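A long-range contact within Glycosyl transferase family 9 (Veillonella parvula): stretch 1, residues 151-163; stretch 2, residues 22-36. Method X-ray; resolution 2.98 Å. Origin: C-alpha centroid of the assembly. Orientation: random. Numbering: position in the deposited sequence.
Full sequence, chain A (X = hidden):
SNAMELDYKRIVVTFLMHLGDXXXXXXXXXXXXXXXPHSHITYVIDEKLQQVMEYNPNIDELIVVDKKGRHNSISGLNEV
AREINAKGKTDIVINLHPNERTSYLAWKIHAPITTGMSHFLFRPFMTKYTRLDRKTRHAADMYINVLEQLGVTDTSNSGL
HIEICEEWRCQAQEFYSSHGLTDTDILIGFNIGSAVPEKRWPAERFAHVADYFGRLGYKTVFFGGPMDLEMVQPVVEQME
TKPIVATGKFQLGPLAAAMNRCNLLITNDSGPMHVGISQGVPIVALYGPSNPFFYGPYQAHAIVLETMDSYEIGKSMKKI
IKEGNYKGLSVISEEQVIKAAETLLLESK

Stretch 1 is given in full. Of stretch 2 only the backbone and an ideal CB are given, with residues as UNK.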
# COMPACT_ATOMS: atom_id res chain seq x y z
N GLY A 151 -20.41 14.75 -5.09
CA GLY A 151 -20.85 15.89 -4.30
C GLY A 151 -20.30 15.95 -2.89
O GLY A 151 -20.72 16.78 -2.08
N VAL A 152 -19.36 15.08 -2.56
CA VAL A 152 -18.75 15.16 -1.25
C VAL A 152 -17.87 16.41 -1.14
O VAL A 152 -17.38 16.94 -2.14
CB VAL A 152 -17.97 13.87 -0.92
CG1 VAL A 152 -16.91 14.14 0.13
CG2 VAL A 152 -18.94 12.81 -0.45
N THR A 153 -17.69 16.89 0.09
CA THR A 153 -17.05 18.18 0.31
C THR A 153 -15.97 18.07 1.36
O THR A 153 -14.85 18.54 1.18
CB THR A 153 -18.10 19.19 0.79
OG1 THR A 153 -19.13 19.29 -0.20
CG2 THR A 153 -17.49 20.56 1.06
N ASP A 154 -16.32 17.44 2.48
CA ASP A 154 -15.38 17.15 3.54
C ASP A 154 -14.50 15.94 3.14
O ASP A 154 -14.96 14.78 3.14
CB ASP A 154 -16.16 16.87 4.82
CG ASP A 154 -15.27 16.75 6.03
OD1 ASP A 154 -14.10 16.31 5.89
OD2 ASP A 154 -15.76 17.08 7.14
N THR A 155 -13.25 16.20 2.78
CA THR A 155 -12.40 15.13 2.26
C THR A 155 -11.17 14.92 3.15
O THR A 155 -10.37 14.01 2.92
CB THR A 155 -12.00 15.38 0.78
OG1 THR A 155 -11.22 16.57 0.68
CG2 THR A 155 -13.23 15.52 -0.09
N SER A 156 -11.04 15.76 4.16
CA SER A 156 -9.91 15.72 5.08
C SER A 156 -9.74 14.37 5.74
O SER A 156 -10.30 14.14 6.80
CB SER A 156 -10.14 16.74 6.18
OG SER A 156 -11.50 16.67 6.62
N ASN A 157 -8.96 13.48 5.14
CA ASN A 157 -8.73 12.18 5.74
C ASN A 157 -7.40 12.11 6.49
O ASN A 157 -6.61 13.04 6.41
CB ASN A 157 -8.76 11.10 4.67
CG ASN A 157 -7.50 11.09 3.84
OD1 ASN A 157 -6.50 10.45 4.21
ND2 ASN A 157 -7.53 11.78 2.71
N SER A 158 -7.16 11.00 7.18
CA SER A 158 -5.94 10.83 7.98
C SER A 158 -5.00 9.74 7.48
O SER A 158 -4.41 8.99 8.26
CB SER A 158 -6.32 10.54 9.42
OG SER A 158 -7.49 9.76 9.44
N GLY A 159 -4.82 9.66 6.17
CA GLY A 159 -3.80 8.82 5.61
C GLY A 159 -4.25 7.39 5.48
O GLY A 159 -5.39 7.06 5.81
N LEU A 160 -3.35 6.56 4.97
CA LEU A 160 -3.57 5.12 4.88
C LEU A 160 -3.60 4.48 6.26
O LEU A 160 -2.97 4.95 7.22
CB LEU A 160 -2.47 4.47 4.05
CG LEU A 160 -1.97 5.25 2.84
CD1 LEU A 160 -0.76 4.55 2.26
CD2 LEU A 160 -3.04 5.39 1.80
N HIS A 161 -4.33 3.38 6.35
CA HIS A 161 -4.60 2.75 7.63
C HIS A 161 -4.82 1.25 7.45
O HIS A 161 -5.50 0.81 6.52
CB HIS A 161 -5.84 3.39 8.25
CG HIS A 161 -6.20 2.83 9.59
ND1 HIS A 161 -7.50 2.56 9.95
CD2 HIS A 161 -5.43 2.51 10.65
CE1 HIS A 161 -7.51 2.08 11.19
NE2 HIS A 161 -6.27 2.04 11.63
N ILE A 162 -4.20 0.45 8.31
CA ILE A 162 -4.57 -0.94 8.41
C ILE A 162 -4.70 -1.26 9.87
O ILE A 162 -3.77 -1.02 10.65
CB ILE A 162 -3.57 -1.88 7.77
CG1 ILE A 162 -3.48 -1.60 6.27
CG2 ILE A 162 -4.00 -3.32 8.00
CD1 ILE A 162 -2.62 -2.60 5.52
N GLU A 163 -5.87 -1.76 10.25
CA GLU A 163 -6.16 -2.02 11.65
C GLU A 163 -5.64 -3.40 11.93
O GLU A 163 -6.03 -4.35 11.25
CB GLU A 163 -7.67 -1.96 11.88
CG GLU A 163 -8.07 -1.80 13.32
CD GLU A 163 -7.67 -0.46 13.88
OE1 GLU A 163 -8.56 0.41 14.04
OE2 GLU A 163 -6.46 -0.27 14.15
N UNK A 22 -4.92 -1.38 -3.22
CA UNK A 22 -5.97 -1.52 -2.20
C UNK A 22 -5.77 -0.57 -1.03
O UNK A 22 -6.67 0.20 -0.67
CB UNK A 22 -6.01 -2.96 -1.68
N UNK A 23 -4.60 -0.61 -0.41
CA UNK A 23 -4.36 0.22 0.76
C UNK A 23 -4.67 1.69 0.44
O UNK A 23 -5.14 2.44 1.30
CB UNK A 23 -2.91 0.06 1.24
N UNK A 24 -4.45 2.06 -0.82
CA UNK A 24 -4.70 3.42 -1.29
C UNK A 24 -6.18 3.78 -1.39
O UNK A 24 -6.53 4.94 -1.55
CB UNK A 24 -4.04 3.61 -2.66
N UNK A 25 -7.05 2.77 -1.32
CA UNK A 25 -8.48 3.01 -1.34
C UNK A 25 -8.97 3.25 0.08
O UNK A 25 -10.16 3.48 0.32
CB UNK A 25 -9.22 1.84 -1.98
N UNK A 26 -8.05 3.19 1.03
CA UNK A 26 -8.42 3.17 2.43
C UNK A 26 -8.83 4.54 3.01
O UNK A 26 -9.71 4.60 3.89
CB UNK A 26 -7.25 2.61 3.24
N UNK A 27 -8.21 5.64 2.53
CA UNK A 27 -8.57 7.00 2.96
C UNK A 27 -9.91 7.44 2.35
O UNK A 27 -10.72 8.11 2.99
CB UNK A 27 -7.47 7.99 2.57
N UNK A 28 -10.11 7.07 1.09
CA UNK A 28 -11.42 7.14 0.47
C UNK A 28 -12.52 6.49 1.34
O UNK A 28 -13.65 6.99 1.45
CB UNK A 28 -11.37 6.47 -0.90
N UNK A 29 -12.18 5.37 1.97
CA UNK A 29 -13.14 4.65 2.80
C UNK A 29 -13.45 5.37 4.10
O UNK A 29 -14.48 5.10 4.73
CB UNK A 29 -12.61 3.25 3.11
N UNK A 30 -12.53 6.22 4.53
CA UNK A 30 -12.76 7.04 5.71
C UNK A 30 -13.68 8.17 5.31
O UNK A 30 -14.64 8.48 6.02
CB UNK A 30 -11.45 7.57 6.30
N UNK A 31 -13.38 8.78 4.17
CA UNK A 31 -14.16 9.89 3.65
C UNK A 31 -15.60 9.45 3.38
O UNK A 31 -16.55 10.18 3.66
CB UNK A 31 -13.52 10.44 2.38
N UNK A 32 -15.74 8.24 2.83
CA UNK A 32 -17.05 7.70 2.57
C UNK A 32 -17.82 7.65 3.86
O UNK A 32 -18.86 8.26 4.00
CB UNK A 32 -16.96 6.31 1.93
N UNK A 33 -17.28 6.91 4.82
CA UNK A 33 -17.96 6.72 6.10
C UNK A 33 -18.28 8.05 6.82
O UNK A 33 -19.17 8.11 7.68
CB UNK A 33 -17.10 5.84 7.01
N UNK A 34 -17.58 9.12 6.46
CA UNK A 34 -17.83 10.42 7.07
C UNK A 34 -19.14 10.99 6.55
O UNK A 34 -19.95 11.54 7.32
CB UNK A 34 -16.68 11.38 6.79
N UNK A 35 -19.33 10.85 5.24
CA UNK A 35 -20.52 11.33 4.55
C UNK A 35 -21.66 10.32 4.60
O UNK A 35 -22.76 10.58 4.12
CB UNK A 35 -20.18 11.66 3.09
N UNK A 36 -21.39 9.15 5.18
CA UNK A 36 -22.40 8.09 5.24
C UNK A 36 -22.43 7.42 6.60
O UNK A 36 -22.48 6.19 6.68
CB UNK A 36 -22.14 7.04 4.16

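Stretch 1, with no regular helix or strand, runs along stretch 2, and the two meet in opposite sense: Val-152 lies near position 35, Leu-160 near position 27.

Position 22 has nothing of stretch 1 within reach of its CB, so the contact sets no preference; it is Val-22. At position 23 CA-to-CB points toward stretch 1, and an ideal CB lies 5.1 Å from both Leu-160 CD1 and Ile-162 CD1. Any mid-sized aliphatic would suit; the residue is Ile-23, whose CG2 packs 3.9 Å from Leu-160 CB and whose CD1 meets Ile-162 CD1 at 4.0 Å. Position 24 points away, yet its CB is 4.9 Å from Leu-160 CD2, so a flexible apolar chain could bend back. Leu-24 does, with CD2 3.8 Å from Leu-160 CD2. Position 25 points away and is free of this contact; Thr-25 bonds through OG1 to the carbonyl O of Val-22 at 2.6 Å.

At position 26 CA-to-CB points toward stretch 1, and an ideal CB lies 4.1 Å from His-161 O, which invites a small residue, perhaps with a donor. Thr-26 supplies a weak hydrogen bond from OG1 to His-161 O at 3.4 Å, while its CG2 sits 3.4 Å from Leu-160 CA. At position 27 an ideal CB is already a tight 3.1 Å from Asn-157 OD1, so little can be added toward that oxygen; phi of -74° admits proline as well as alanine. In Pro-27 the CB lies 3.3 Å from Asn-157 OD1, and CG 3.7 Å from Leu-160 CD2.

At 28 CA-to-CB points away and at 29 the CB is out of reach, so this contact sets no preference: Phe-28 and Leu-29.

Position 30 points toward the loop, where Ser-158 offers a backbone NH and a hydroxyl. A long acceptor, Glu or Gln, is indicated. Glu-30 accepts from Ser-158 N at OE1 (2.8 Å) and from Ser-158 OG at OE2 (2.9 Å).

Position 31 looks at the carbonyls of Asp-154 and Thr-155, with Val-152 beside them. A compact aliphatic fits, and Val-31 places CG1 4.0 Å from Val-152 CG1 and CG2 3.4 Å from Thr-155 O.

Position 32 points away and 33 is out of reach, leaving both free: Leu-32 and Arg-33.

Position 34 points toward a cluster of acceptors, the Asp-154 carboxylate and Ser-156 O, beyond a short side chain's reach. A long cation suits, Lys or Arg. Lys-34 forms a salt bridge from NZ to Asp-154 OD1 at 2.6 Å and a hydrogen bond from NZ to Ser-156 O at 2.8 Å.

At position 35 the CB already touches Val-152 CG2 at 3.9 Å, so a small residue suffices: Ala-35. Position 36 is out of reach, which leaves the choice open; it is Ala-36.

Stretch 2 22-36: VILTTPFLEVLRKAA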
# COMPACT_ATOMS: atom_id res chain seq x y z
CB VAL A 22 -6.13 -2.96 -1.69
CG1 VAL A 22 -6.92 -3.00 -0.38
CG2 VAL A 22 -6.82 -3.79 -2.74
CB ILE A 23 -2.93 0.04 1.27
CG1 ILE A 23 -2.73 -1.44 1.65
CG2 ILE A 23 -2.67 0.98 2.43
CD1 ILE A 23 -1.28 -1.87 1.85
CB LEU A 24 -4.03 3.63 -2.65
CG LEU A 24 -2.51 3.63 -2.62
CD1 LEU A 24 -1.96 3.60 -4.02
CD2 LEU A 24 -2.04 4.85 -1.87
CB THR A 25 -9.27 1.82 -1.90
OG1 THR A 25 -9.17 0.70 -1.00
CG2 THR A 25 -8.73 1.42 -3.26
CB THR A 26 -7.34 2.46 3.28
OG1 THR A 26 -7.97 1.72 4.33
CG2 THR A 26 -6.34 3.45 3.85
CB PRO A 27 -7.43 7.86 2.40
CG PRO A 27 -6.37 6.92 1.97
CD PRO A 27 -7.09 5.68 1.58
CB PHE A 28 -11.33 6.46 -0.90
CG PHE A 28 -12.65 6.04 -1.47
CD1 PHE A 28 -13.25 6.79 -2.47
CD2 PHE A 28 -13.27 4.89 -1.03
CE1 PHE A 28 -14.46 6.39 -3.01
CE2 PHE A 28 -14.48 4.49 -1.56
CZ PHE A 28 -15.08 5.24 -2.55
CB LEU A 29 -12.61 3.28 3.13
CG LEU A 29 -12.98 2.22 2.12
CD1 LEU A 29 -12.32 0.94 2.54
CD2 LEU A 29 -14.48 2.10 2.12
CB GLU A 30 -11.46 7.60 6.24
CG GLU A 30 -11.66 8.67 7.31
CD GLU A 30 -10.36 9.37 7.70
OE1 GLU A 30 -9.36 9.27 6.94
OE2 GLU A 30 -10.33 10.03 8.77
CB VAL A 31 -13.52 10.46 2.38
CG1 VAL A 31 -14.47 11.40 1.67
CG2 VAL A 31 -12.26 11.18 2.73
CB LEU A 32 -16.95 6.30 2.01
CG LEU A 32 -18.34 5.67 1.87
CD1 LEU A 32 -19.18 6.49 0.90
CD2 LEU A 32 -18.26 4.22 1.43
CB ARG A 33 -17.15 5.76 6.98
CG ARG A 33 -17.58 5.69 8.45
CD ARG A 33 -18.98 5.17 8.62
NE ARG A 33 -19.05 3.74 8.39
CZ ARG A 33 -20.14 3.11 7.97
NH1 ARG A 33 -20.12 1.79 7.79
NH2 ARG A 33 -21.25 3.81 7.72
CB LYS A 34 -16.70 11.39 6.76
CG LYS A 34 -16.19 12.16 7.96
CD LYS A 34 -15.34 13.34 7.54
CE LYS A 34 -13.96 12.92 7.06
NZ LYS A 34 -13.14 14.15 6.85
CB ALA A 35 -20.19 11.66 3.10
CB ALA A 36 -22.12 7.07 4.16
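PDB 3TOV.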